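Long-range contact in predicted transcriptional regulator (PDB 3BY6), which probably binds DNA and regulates transcription as a member of the GntR family of bacterial regulators: residues K21-D27 / V82-N86. Residues are numbered along the deposited sequence; the frame is centred on the assembly and turned at random.
Sequences KNEVATD and VKNSN
Val24 O is gripped by the backbone N of Asp27 at 2.9 Å and by a water. The water donates to Val24 O at 2.7 Å and accepts a weak bond from Lys83 NZ. The contact joins the first helix of the GntR-type winged helix-turn-helix domain, 12-25, to helix 79-103, which follows the strands 65-68 and 72-75. The axes of 21-25 and 82-86 pass 9.1 Å apart, with 111° between their N-to-C directions. No direct hydrogen bond links the two segments.

Lys83 lies extended across the C-terminal end of helix 12-25. Its CG packs 3.5 Å from Ala25 O, and its CE sits close to both Val24 O and Ala25 O. NZ ends near Asp27 OD1 in a long salt bridge of 4.0 Å. That oxygen also has a hydrogen bond to Ser30 OG. With an alanine in place of Lys83, the arm over the carbonyls of Val24 and Ala25 would be gone, and Asp27 and the bound water would probably each lose a partner.

Val24 and Val82 cross at about a right angle, CG1 to CG1.

Asn86 has CG anti to the backbone N (chi1 -173°), which lays its amide over the methyl of Ala25. ND2 stands 3.4 Å from Ala25 CB. The carbonyl end turns to Arg89 NH2. The amide planes of Asn22 and Asn86 stand 57° apart. A second water accepts from Asn86 ND2 at 3.1 Å, but its approach to Asn22 ND2 is too short to be trusted. Glu100 of the second subunit packs against Asn22. Thr26 OG1 returns to Asn22 O at 2.7 Å, on the opposite face of that carbonyl from Thr26 N.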
# COMPACT_ATOMS: atom_id res chain seq x y z
N LYS D 21 -4.00 2.80 -16.08
CA LYS D 21 -2.56 2.99 -16.30
C LYS D 21 -1.77 1.70 -16.14
O LYS D 21 -0.72 1.52 -16.75
CB LYS D 21 -1.99 3.99 -15.31
CG LYS D 21 -2.45 5.40 -15.56
CD LYS D 21 -2.14 6.32 -14.39
CE LYS D 21 -0.68 6.34 -14.01
NZ LYS D 21 -0.54 6.96 -12.66
N ASN D 22 -2.23 0.83 -15.27
CA ASN D 22 -1.52 -0.43 -15.09
C ASN D 22 -1.73 -1.36 -16.30
O ASN D 22 -0.81 -2.08 -16.70
CB ASN D 22 -1.92 -1.11 -13.79
CG ASN D 22 -0.90 -2.17 -13.36
OD1 ASN D 22 -1.22 -3.37 -13.28
ND2 ASN D 22 0.34 -1.73 -13.10
N GLU D 23 -2.94 -1.33 -16.86
CA GLU D 23 -3.24 -2.10 -18.07
C GLU D 23 -2.38 -1.62 -19.23
O GLU D 23 -1.89 -2.43 -20.02
CB GLU D 23 -4.72 -1.99 -18.43
CG GLU D 23 -5.58 -2.77 -17.47
CD GLU D 23 -7.06 -2.72 -17.78
OE1 GLU D 23 -7.49 -1.87 -18.58
OE2 GLU D 23 -7.78 -3.54 -17.19
N VAL D 24 -2.21 -0.31 -19.32
CA VAL D 24 -1.32 0.28 -20.29
C VAL D 24 0.10 -0.18 -19.95
O VAL D 24 0.74 -0.85 -20.76
CB VAL D 24 -1.38 1.81 -20.30
CG1 VAL D 24 -0.35 2.37 -21.27
CG2 VAL D 24 -2.78 2.29 -20.68
N ALA D 25 0.54 0.09 -18.72
CA ALA D 25 1.86 -0.31 -18.30
C ALA D 25 2.15 -1.76 -18.65
O ALA D 25 3.25 -2.07 -19.06
CB ALA D 25 2.05 -0.06 -16.82
N THR D 26 1.18 -2.66 -18.49
CA THR D 26 1.42 -4.10 -18.71
C THR D 26 0.97 -4.63 -20.09
O THR D 26 0.92 -5.83 -20.29
CB THR D 26 0.78 -4.92 -17.59
OG1 THR D 26 -0.61 -4.61 -17.50
CG2 THR D 26 1.45 -4.61 -16.26
N ASP D 27 0.68 -3.73 -21.03
CA ASP D 27 0.29 -4.09 -22.41
C ASP D 27 -1.09 -4.79 -22.51
O ASP D 27 -1.40 -5.39 -23.50
CB ASP D 27 1.40 -4.89 -23.10
CG ASP D 27 1.30 -4.85 -24.65
OD1 ASP D 27 1.15 -3.73 -25.24
OD2 ASP D 27 1.39 -5.95 -25.28
N VAL D 82 4.68 6.09 -20.09
CA VAL D 82 3.85 5.50 -19.07
C VAL D 82 4.46 4.25 -18.40
O VAL D 82 4.34 4.08 -17.18
CB VAL D 82 2.47 5.06 -19.69
CG1 VAL D 82 1.59 4.34 -18.61
CG2 VAL D 82 1.76 6.25 -20.31
N LYS D 83 5.08 3.38 -19.19
CA LYS D 83 5.74 2.18 -18.65
C LYS D 83 6.85 2.59 -17.73
O LYS D 83 6.96 2.10 -16.60
CB LYS D 83 6.25 1.27 -19.77
CG LYS D 83 5.06 0.62 -20.44
CD LYS D 83 5.32 -0.23 -21.69
CE LYS D 83 3.95 -0.58 -22.34
NZ LYS D 83 3.99 -1.70 -23.30
N ASN D 84 7.62 3.59 -18.17
CA ASN D 84 8.73 4.14 -17.34
C ASN D 84 8.30 4.79 -16.01
O ASN D 84 8.92 4.55 -15.00
CB ASN D 84 9.53 5.15 -18.15
CG ASN D 84 10.54 4.50 -19.04
OD1 ASN D 84 10.88 3.31 -18.87
ND2 ASN D 84 11.06 5.27 -19.99
N SER D 85 7.22 5.57 -16.00
CA SER D 85 6.73 6.16 -14.77
C SER D 85 6.13 5.08 -13.90
O SER D 85 6.31 5.09 -12.69
CB SER D 85 5.68 7.24 -15.04
OG SER D 85 6.07 8.16 -16.04
N ASN D 86 5.37 4.16 -14.49
CA ASN D 86 4.86 3.05 -13.66
C ASN D 86 6.00 2.32 -12.96
O ASN D 86 5.92 2.03 -11.79
CB ASN D 86 4.05 2.07 -14.52
CG ASN D 86 3.38 1.00 -13.69
OD1 ASN D 86 2.47 1.31 -12.91
ND2 ASN D 86 3.79 -0.25 -13.86
O HOH W 1 2.57 -2.80 -12.63
O HOH W 2 0.84 -0.71 -23.49